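Local coordinates for protein interleukin-15 receptor alpha chain (Mus musculus, PDB 2PSM) that acts as the alpha chain of the interleukin-15 receptor and probably captures this cytokine through its sushi domain, at residues Y27-Y35 / S48-N56; T10-A20 / A62-C71. One frame throughout, in Å; residues are numbered along the deposited sequence.

Contact 1. Residues Y27-Y35 / S48-N56; sequences YSVNSRERY and STLIECVIN
Glu-33 and Ile-51 form the hydrogen-bonded pair at the middle of this antiparallel ladder, with Glu-33 N to Ile-51 O at 3.0 Å and the reciprocal bond closing the ring. Strands 32-34 and 50-56 run at 151° to each other, and non-hydrogen-bonded pairs, Arg-32 with Glu-52 and Arg-34 with Leu-50, flank the centre. The tight side is that of Ile-51. With chi1 at 56°, CG2 and the CD1 end of the other branch both come to the Tyr-35 ring, CG2 at its edge 3.5 Å from CE2, the two side chains crossing at about a right angle. Tyr-35 OH hydrogen-bonds to Val-15 O. Near the other end Cys-53 SG, in a disulfide with Cys-11, lies against the carbonyl oxygens of Tyr-27 and Ser-28. There the type II turn of Ser-28 to Ser-31 docks on the strand: Asn-30 N donates to Cys-53 O at 2.7 Å, and Cys-53 N to Ser-31 O. This is the pairing of the two inner strands of the four-stranded antiparallel sheet of a sushi (complement control protein) module, a small disulfide-bonded fold without helix. The face of Arg-32, Arg-34, Leu-50 and Glu-52 is the outward one, partly exposed apart from Leu-50 and turned to the partner protein, probably interleukin-15. Arg-34 runs out extended; NH1 donates to Thr-49 OG1, close to the guanidinium plane, at 3.1 Å, while Leu-50 CB and CD1 lie over one face. Leu-50 CD2 lies over a face of the Arg-32 guanidinium, 3.5 Å from NH2. The Arg-32 NE to Glu-52 OE1 salt bridge is long, 3.6 Å, with the planes 48° apart. Both arginines have stronger partners, acidic side chains of that other protein. Beyond the turn, at the surface, Val-29 CG2 rests on Ile-55 CB, 3.9 Å away.

Contact 2. Residues T10-A20 / A62-C71; sequences TCPPPVSIEHA and AHWTTPSLKC
Cys-11 lies beside His-63, CA to CA 5.1 Å, and the two segments then run the same way, parting to 7.5 Å between the CA atoms of Ile-17 and Leu-69 and closing again at His-19 and Cys-71; side chains and one water join them rather than direct backbone bonds. Trp-64 carries the first end. Its indole is gripped on both faces, Cys-11 CB over one and Pro-14 CB over the other, and Cys-11 SG makes a sulfur-aromatic contact over the face, 4.2 Å from the centroid of the five-membered ring and only 6° off the normal. In the ring plane NE1 donates to Pro-12 O at 2.7 Å, a short but bent bond (135° at the hydrogen), which fixes the rotation of the indole. Further on, the branches of Ile-17 divide the work: CD1 touches Pro-67 CG at 3.9 Å, while CG2, anti to the backbone N, meets Leu-69 CD2 at the same distance. Where the segments close again, a water accepts a hydrogen bond from Cys-71 N and donates one to Glu-18 O, both 2.8 Å long, and Ala-20 CB packs on Cys-71 SG, which is disulfide-bonded to Cys-37. The proline-rich loop thus lies along strand 61-64 and the chain after it: Trp-64 leans on Ile-51 of strand 50-56, Pro-14, Ile-17 and Leu-69 cover Tyr-35 of strand 32-37, and His-19 stacks on Phe-41 of strand 41-43.

In the fold
The centres of contacts 1 and 2 lie about 9 Å apart, and both pack against the same interior, through Tyr-35, Ile-51, Trp-64 and Leu-69. Strands 50-56 and 61-64 are neighbours in one sheet. Two ties join the loop 10-20 of contact 2 to contact 1: Cys-11 SG to Cys-53 SG, 2.0 Å, fastens its start to strand 50-56, and Val-15 O to Tyr-35 OH, 2.6 Å, holds its middle to the segment 27-35. Cys-53 N also packs 3.4 Å from Trp-64 CE3. The partner protein meets mainly contact 1, on its arginine-bearing face, with contact 2 adding packing at Ser-68; the loop 10-20 lies across the sheet from that interface.

Contact 1. Residues Y27-Y35 / S48-N56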
loop_
_atom_site.group_PDB
_atom_site.type_symbol
_atom_site.label_atom_id
_atom_site.label_comp_id
_atom_site.label_asym_id
_atom_site.label_seq_id
_atom_site.Cartn_x
_atom_site.Cartn_y
_atom_site.Cartn_z
ATOM N N TYR B 27 -5.687 -9.637 22.173
ATOM C CA TYR B 27 -4.618 -8.834 22.764
ATOM C C TYR B 27 -3.301 -9.601 22.917
ATOM O O TYR B 27 -2.306 -9.048 23.395
ATOM C CB TYR B 27 -5.061 -8.311 24.138
ATOM C CG TYR B 27 -6.094 -7.206 24.087
ATOM C CD1 TYR B 27 -5.707 -5.864 24.088
ATOM C CD2 TYR B 27 -7.460 -7.499 24.023
ATOM C CE1 TYR B 27 -6.654 -4.839 24.030
ATOM C CE2 TYR B 27 -8.415 -6.484 23.964
ATOM C CZ TYR B 27 -8.004 -5.157 23.966
ATOM O OH TYR B 27 -8.938 -4.148 23.896
ATOM N N SER B 28 -3.296 -10.870 22.515
ATOM C CA SER B 28 -2.099 -11.703 22.625
ATOM C C SER B 28 -1.014 -11.386 21.593
ATOM O O SER B 28 -1.287 -10.821 20.533
ATOM C CB SER B 28 -2.476 -13.184 22.526
ATOM O OG SER B 28 -3.223 -13.588 23.663
ATOM N N VAL B 29 0.221 -11.754 21.929
ATOM C CA VAL B 29 1.375 -11.533 21.066
ATOM C C VAL B 29 1.154 -12.196 19.712
ATOM O O VAL B 29 0.635 -13.306 19.639
ATOM C CB VAL B 29 2.659 -12.102 21.719
ATOM C CG1 VAL B 29 3.826 -12.059 20.741
ATOM C CG2 VAL B 29 2.986 -11.300 22.964
ATOM N N ASN B 30 1.559 -11.495 18.656
ATOM C CA ASN B 30 1.422 -11.930 17.264
ATOM C C ASN B 30 0.057 -11.564 16.686
ATOM O O ASN B 30 -0.185 -11.752 15.494
ATOM C CB ASN B 30 1.647 -13.438 17.113
ATOM C CG ASN B 30 3.059 -13.854 17.462
ATOM O OD1 ASN B 30 4.026 -13.190 17.083
ATOM N ND2 ASN B 30 3.189 -14.965 18.179
ATOM N N SER B 31 -0.837 -11.040 17.521
ATOM C CA SER B 31 -2.159 -10.651 17.041
ATOM C C SER B 31 -2.087 -9.431 16.127
ATOM O O SER B 31 -1.330 -8.497 16.387
ATOM C CB SER B 31 -3.098 -10.338 18.206
ATOM O OG SER B 31 -4.363 -9.907 17.712
ATOM N N ARG B 32 -2.886 -9.449 15.064
ATOM C CA ARG B 32 -2.937 -8.354 14.095
ATOM C C ARG B 32 -4.353 -7.787 14.077
ATOM O O ARG B 32 -5.301 -8.492 13.735
ATOM C CB ARG B 32 -2.569 -8.874 12.698
ATOM C CG ARG B 32 -1.184 -9.495 12.629
ATOM C CD ARG B 32 -0.947 -10.251 11.325
ATOM N NE ARG B 32 0.031 -9.583 10.472
ATOM C CZ ARG B 32 -0.277 -8.765 9.476
ATOM N NH1 ARG B 32 -1.545 -8.514 9.198
ATOM N NH2 ARG B 32 0.683 -8.196 8.762
ATOM N N GLU B 33 -4.491 -6.520 14.450
ATOM C CA GLU B 33 -5.799 -5.870 14.485
ATOM C C GLU B 33 -5.787 -4.666 13.553
ATOM O O GLU B 33 -4.725 -4.169 13.186
ATOM C CB GLU B 33 -6.133 -5.405 15.910
ATOM C CG GLU B 33 -6.171 -6.509 16.978
ATOM C CD GLU B 33 -7.363 -7.461 16.844
ATOM O OE1 GLU B 33 -8.433 -7.034 16.365
ATOM O OE2 GLU B 33 -7.237 -8.639 17.240
ATOM N N ARG B 34 -6.966 -4.186 13.183
ATOM C CA ARG B 34 -7.043 -3.052 12.282
ATOM C C ARG B 34 -8.066 -2.012 12.679
ATOM O O ARG B 34 -9.196 -2.339 13.040
ATOM C CB ARG B 34 -7.364 -3.521 10.856
ATOM C CG ARG B 34 -6.214 -4.199 10.126
ATOM C CD ARG B 34 -6.639 -4.602 8.712
ATOM N NE ARG B 34 -5.591 -5.358 8.030
ATOM C CZ ARG B 34 -4.499 -4.814 7.503
ATOM N NH1 ARG B 34 -4.309 -3.503 7.571
ATOM N NH2 ARG B 34 -3.591 -5.584 6.916
ATOM N N TYR B 35 -7.650 -0.753 12.604
ATOM C CA TYR B 35 -8.524 0.379 12.883
ATOM C C TYR B 35 -9.478 0.466 11.695
ATOM O O TYR B 35 -9.170 -0.037 10.612
ATOM C CB TYR B 35 -7.711 1.676 12.932
ATOM C CG TYR B 35 -6.859 1.852 14.170
ATOM C CD1 TYR B 35 -7.388 2.433 15.324
ATOM C CD2 TYR B 35 -5.527 1.448 14.187
ATOM C CE1 TYR B 35 -6.606 2.608 16.467
ATOM C CE2 TYR B 35 -4.737 1.617 15.319
ATOM C CZ TYR B 35 -5.284 2.197 16.458
ATOM O OH TYR B 35 -4.516 2.353 17.587
ATOM N N SER B 48 -1.500 2.857 6.866
ATOM C CA SER B 48 -1.997 1.542 7.244
ATOM C C SER B 48 -2.951 1.546 8.438
ATOM O O SER B 48 -2.775 2.319 9.382
ATOM C CB SER B 48 -0.780 0.645 7.543
ATOM O OG SER B 48 -1.120 -0.507 8.287
ATOM N N THR B 49 -3.961 0.682 8.388
ATOM C CA THR B 49 -4.922 0.563 9.489
ATOM C C THR B 49 -4.442 -0.500 10.482
ATOM O O THR B 49 -5.081 -0.746 11.502
ATOM C CB THR B 49 -6.309 0.097 8.995
ATOM O OG1 THR B 49 -6.169 -1.133 8.267
ATOM C CG2 THR B 49 -6.959 1.148 8.115
ATOM N N LEU B 50 -3.308 -1.119 10.180
ATOM C CA LEU B 50 -2.779 -2.205 10.999
ATOM C C LEU B 50 -1.861 -1.920 12.179
ATOM O O LEU B 50 -0.994 -1.069 12.109
ATOM C CB LEU B 50 -2.036 -3.206 10.100
ATOM C CG LEU B 50 -1.403 -4.400 10.830
ATOM C CD1 LEU B 50 -2.488 -5.433 11.146
ATOM C CD2 LEU B 50 -0.317 -5.038 9.966
ATOM N N ILE B 51 -2.068 -2.673 13.257
ATOM C CA ILE B 51 -1.204 -2.630 14.426
ATOM C C ILE B 51 -1.057 -4.087 14.831
ATOM O O ILE B 51 -2.004 -4.865 14.725
ATOM C CB ILE B 51 -1.774 -1.829 15.611
ATOM C CG1 ILE B 51 -3.144 -2.365 16.035
ATOM C CG2 ILE B 51 -1.812 -0.353 15.258
ATOM C CD1 ILE B 51 -3.687 -1.652 17.269
ATOM N N GLU B 52 0.138 -4.471 15.253
ATOM C CA GLU B 52 0.382 -5.846 15.660
ATOM C C GLU B 52 0.951 -5.855 17.065
ATOM O O GLU B 52 1.731 -4.974 17.425
ATOM C CB GLU B 52 1.378 -6.524 14.719
ATOM C CG GLU B 52 1.569 -8.004 15.016
ATOM C CD GLU B 52 2.535 -8.675 14.061
ATOM O OE1 GLU B 52 2.477 -8.366 12.849
ATOM O OE2 GLU B 52 3.338 -9.521 14.520
ATOM N N CYS B 53 0.554 -6.843 17.861
ATOM C CA CYS B 53 1.055 -6.950 19.223
ATOM C C CYS B 53 2.358 -7.740 19.207
ATOM O O CYS B 53 2.352 -8.952 18.991
ATOM C CB CYS B 53 0.034 -7.641 20.128
ATOM S SG CYS B 53 0.663 -7.765 21.828
ATOM N N VAL B 54 3.471 -7.041 19.417
ATOM C CA VAL B 54 4.787 -7.665 19.408
ATOM C C VAL B 54 5.399 -7.638 20.799
ATOM O O VAL B 54 5.215 -6.684 21.559
ATOM C CB VAL B 54 5.749 -6.953 18.423
ATOM C CG1 VAL B 54 5.114 -6.881 17.036
ATOM C CG2 VAL B 54 6.089 -5.567 18.921
ATOM N N ILE B 55 6.135 -8.695 21.117
ATOM C CA ILE B 55 6.764 -8.840 22.418
ATOM C C ILE B 55 8.218 -8.394 22.467
ATOM O O ILE B 55 8.966 -8.516 21.496
ATOM C CB ILE B 55 6.710 -10.319 22.885
ATOM C CG1 ILE B 55 7.239 -10.449 24.317
ATOM C CG2 ILE B 55 7.542 -11.196 21.944
ATOM C CD1 ILE B 55 6.308 -9.885 25.369
ATOM N N ASN B 56 8.603 -7.857 23.616
ATOM C CA ASN B 56 9.976 -7.455 23.851
ATOM C C ASN B 56 10.502 -8.622 24.686
ATOM O O ASN B 56 10.319 -8.644 25.904
ATOM C CB ASN B 56 10.027 -6.160 24.666
ATOM C CG ASN B 56 11.445 -5.694 24.928
ATOM O OD1 ASN B 56 12.364 -6.504 25.066
ATOM N ND2 ASN B 56 11.628 -4.381 25.015
#

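Contact 2. Residues T10-A20 / A62-C71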
loop_
_atom_site.group_PDB
_atom_site.type_symbol
_atom_site.label_atom_id
_atom_site.label_comp_id
_atom_site.label_asym_id
_atom_site.label_seq_id
_atom_site.Cartn_x
_atom_site.Cartn_y
_atom_site.Cartn_z
ATOM N N THR B 10 0.417 -9.929 27.347
ATOM C CA THR B 10 -0.636 -9.329 26.482
ATOM C C THR B 10 -0.385 -7.831 26.257
ATOM O O THR B 10 0.328 -7.189 27.038
ATOM C CB THR B 10 -2.028 -9.517 27.109
ATOM O OG1 THR B 10 -3.028 -9.110 26.171
ATOM C CG2 THR B 10 -2.166 -8.680 28.372
ATOM N N CYS B 11 -0.964 -7.288 25.185
ATOM C CA CYS B 11 -0.806 -5.872 24.852
ATOM C C CYS B 11 -1.838 -5.004 25.553
ATOM O O CYS B 11 -2.954 -5.437 25.807
ATOM C CB CYS B 11 -0.907 -5.647 23.331
ATOM S SG CYS B 11 0.683 -5.832 22.453
ATOM N N PRO B 12 -1.468 -3.761 25.883
ATOM C CA PRO B 12 -2.386 -2.843 26.555
ATOM C C PRO B 12 -3.398 -2.302 25.547
ATOM O O PRO B 12 -3.355 -2.648 24.367
ATOM C CB PRO B 12 -1.453 -1.762 27.076
ATOM C CG PRO B 12 -0.427 -1.686 25.994
ATOM C CD PRO B 12 -0.136 -3.149 25.737
ATOM N N PRO B 13 -4.334 -1.459 25.998
ATOM C CA PRO B 13 -5.293 -0.946 25.016
ATOM C C PRO B 13 -4.537 -0.159 23.944
ATOM O O PRO B 13 -3.486 0.417 24.218
ATOM C CB PRO B 13 -6.200 -0.056 25.856
ATOM C CG PRO B 13 -6.154 -0.713 27.210
ATOM C CD PRO B 13 -4.687 -1.028 27.361
ATOM N N PRO B 14 -5.050 -0.145 22.705
ATOM C CA PRO B 14 -4.390 0.588 21.623
ATOM C C PRO B 14 -4.638 2.092 21.746
ATOM O O PRO B 14 -5.555 2.519 22.450
ATOM C CB PRO B 14 -5.033 -0.003 20.377
ATOM C CG PRO B 14 -6.429 -0.257 20.829
ATOM C CD PRO B 14 -6.220 -0.885 22.196
ATOM N N VAL B 15 -3.815 2.896 21.078
ATOM C CA VAL B 15 -3.988 4.345 21.117
ATOM C C VAL B 15 -5.192 4.681 20.258
ATOM O O VAL B 15 -5.616 3.869 19.431
ATOM C CB VAL B 15 -2.769 5.089 20.535
ATOM C CG1 VAL B 15 -1.503 4.661 21.264
ATOM C CG2 VAL B 15 -2.649 4.812 19.038
ATOM N N SER B 16 -5.752 5.868 20.444
ATOM C CA SER B 16 -6.895 6.259 19.634
ATOM C C SER B 16 -6.395 7.071 18.444
ATOM O O SER B 16 -5.484 7.887 18.574
ATOM C CB SER B 16 -7.888 7.087 20.453
ATOM O OG SER B 16 -7.279 8.276 20.913
ATOM N N ILE B 17 -6.982 6.821 17.280
ATOM C CA ILE B 17 -6.614 7.532 16.069
ATOM C C ILE B 17 -7.798 8.423 15.726
ATOM O O ILE B 17 -8.944 7.999 15.867
ATOM C CB ILE B 17 -6.350 6.548 14.905
ATOM C CG1 ILE B 17 -5.091 5.721 15.193
ATOM C CG2 ILE B 17 -6.206 7.319 13.596
ATOM C CD1 ILE B 17 -3.804 6.526 15.185
ATOM N N GLU B 18 -7.526 9.648 15.284
ATOM C CA GLU B 18 -8.591 10.594 14.943
ATOM C C GLU B 18 -9.455 10.144 13.756
ATOM O O GLU B 18 -8.939 9.803 12.686
ATOM C CB GLU B 18 -7.991 11.980 14.657
ATOM C CG GLU B 18 -9.037 13.046 14.343
ATOM C CD GLU B 18 -8.451 14.442 14.166
ATOM O OE1 GLU B 18 -7.476 14.597 13.399
ATOM O OE2 GLU B 18 -8.979 15.392 14.785
ATOM N N HIS B 19 -10.772 10.144 13.961
ATOM C CA HIS B 19 -11.740 9.759 12.932
ATOM C C HIS B 19 -11.680 8.266 12.624
ATOM O O HIS B 19 -11.970 7.828 11.507
ATOM C CB HIS B 19 -11.496 10.573 11.656
ATOM C CG HIS B 19 -11.620 12.051 11.856
ATOM N ND1 HIS B 19 -10.818 12.962 11.201
ATOM C CD2 HIS B 19 -12.446 12.775 12.647
ATOM C CE1 HIS B 19 -11.143 14.185 11.583
ATOM N NE2 HIS B 19 -12.128 14.098 12.459
ATOM N N ALA B 20 -11.319 7.486 13.633
ATOM C CA ALA B 20 -11.216 6.046 13.481
ATOM C C ALA B 20 -11.555 5.378 14.797
ATOM O O ALA B 20 -11.450 5.988 15.859
ATOM C CB ALA B 20 -9.801 5.668 13.062
ATOM N N ALA B 62 4.822 -6.694 26.100
ATOM C CA ALA B 62 4.331 -6.551 24.743
ATOM C C ALA B 62 3.747 -5.159 24.538
ATOM O O ALA B 62 3.336 -4.496 25.489
ATOM C CB ALA B 62 3.273 -7.618 24.457
ATOM N N HIS B 63 3.723 -4.725 23.286
ATOM C CA HIS B 63 3.185 -3.423 22.923
ATOM C C HIS B 63 2.718 -3.493 21.478
ATOM O O HIS B 63 3.169 -4.344 20.701
ATOM C CB HIS B 63 4.258 -2.342 23.063
ATOM C CG HIS B 63 5.381 -2.478 22.084
ATOM N ND1 HIS B 63 5.275 -2.083 20.767
ATOM C CD2 HIS B 63 6.622 -3.005 22.217
ATOM C CE1 HIS B 63 6.401 -2.361 20.132
ATOM N NE2 HIS B 63 7.234 -2.922 20.990
ATOM N N TRP B 64 1.796 -2.605 21.133
ATOM C CA TRP B 64 1.273 -2.525 19.784
ATOM C C TRP B 64 2.264 -1.752 18.928
ATOM O O TRP B 64 2.878 -0.791 19.403
ATOM C CB TRP B 64 -0.064 -1.785 19.778
ATOM C CG TRP B 64 -1.191 -2.554 20.376
ATOM C CD1 TRP B 64 -1.832 -2.293 21.557
ATOM C CD2 TRP B 64 -1.838 -3.699 19.812
ATOM N NE1 TRP B 64 -2.841 -3.206 21.758
ATOM C CE2 TRP B 64 -2.867 -4.081 20.705
ATOM C CE3 TRP B 64 -1.651 -4.439 18.637
ATOM C CZ2 TRP B 64 -3.704 -5.173 20.460
ATOM C CZ3 TRP B 64 -2.488 -5.525 18.391
ATOM C CH2 TRP B 64 -3.501 -5.882 19.299
ATOM N N THR B 65 2.443 -2.178 17.680
ATOM C CA THR B 65 3.343 -1.464 16.783
ATOM C C THR B 65 2.715 -0.094 16.563
ATOM O O THR B 65 1.513 0.072 16.752
ATOM C CB THR B 65 3.483 -2.177 15.430
ATOM O OG1 THR B 65 2.189 -2.554 14.952
ATOM C CG2 THR B 65 4.352 -3.409 15.569
ATOM N N THR B 66 3.519 0.887 16.170
ATOM C CA THR B 66 3.005 2.237 15.956
ATOM C C THR B 66 2.255 2.357 14.627
ATOM O O THR B 66 2.821 2.122 13.558
ATOM C CB THR B 66 4.144 3.259 15.979
ATOM O OG1 THR B 66 4.822 3.177 17.237
ATOM C CG2 THR B 66 3.601 4.666 15.801
ATOM N N PRO B 67 0.967 2.733 14.683
ATOM C CA PRO B 67 0.158 2.875 13.470
ATOM C C PRO B 67 0.536 4.097 12.633
ATOM O O PRO B 67 0.966 5.120 13.168
ATOM C CB PRO B 67 -1.269 2.955 14.020
ATOM C CG PRO B 67 -1.080 3.677 15.318
ATOM C CD PRO B 67 0.168 3.024 15.891
ATOM N N SER B 68 0.391 3.983 11.319
ATOM C CA SER B 68 0.707 5.099 10.437
ATOM C C SER B 68 -0.591 5.640 9.867
ATOM O O SER B 68 -0.587 6.580 9.075
ATOM C CB SER B 68 1.610 4.645 9.288
ATOM O OG SER B 68 0.916 3.770 8.417
ATOM N N LEU B 69 -1.700 5.040 10.289
ATOM C CA LEU B 69 -3.021 5.420 9.815
ATOM C C LEU B 69 -3.367 6.898 9.869
ATOM O O LEU B 69 -3.081 7.600 10.838
ATOM C CB LEU B 69 -4.106 4.664 10.583
ATOM C CG LEU B 69 -5.533 5.048 10.162
ATOM C CD1 LEU B 69 -5.758 4.647 8.699
ATOM C CD2 LEU B 69 -6.546 4.364 11.078
ATOM N N LYS B 70 -4.025 7.344 8.813
ATOM C CA LYS B 70 -4.489 8.712 8.696
ATOM C C LYS B 70 -5.849 8.608 8.013
ATOM O O LYS B 70 -5.951 8.106 6.891
ATOM C CB LYS B 70 -3.515 9.527 7.851
ATOM C CG LYS B 70 -4.044 10.851 7.340
ATOM C CD LYS B 70 -4.235 11.878 8.441
ATOM C CE LYS B 70 -4.600 13.232 7.848
ATOM N NZ LYS B 70 -4.700 14.286 8.896
ATOM N N CYS B 71 -6.898 9.043 8.710
ATOM C CA CYS B 71 -8.243 9.002 8.155
ATOM C C CYS B 71 -8.650 10.394 7.694
ATOM O O CYS B 71 -8.790 11.313 8.510
ATOM C CB CYS B 71 -9.242 8.502 9.195
ATOM S SG CYS B 71 -9.056 6.769 9.710
HETATM O O HOH W 1 -6.642 10.295 11.219
#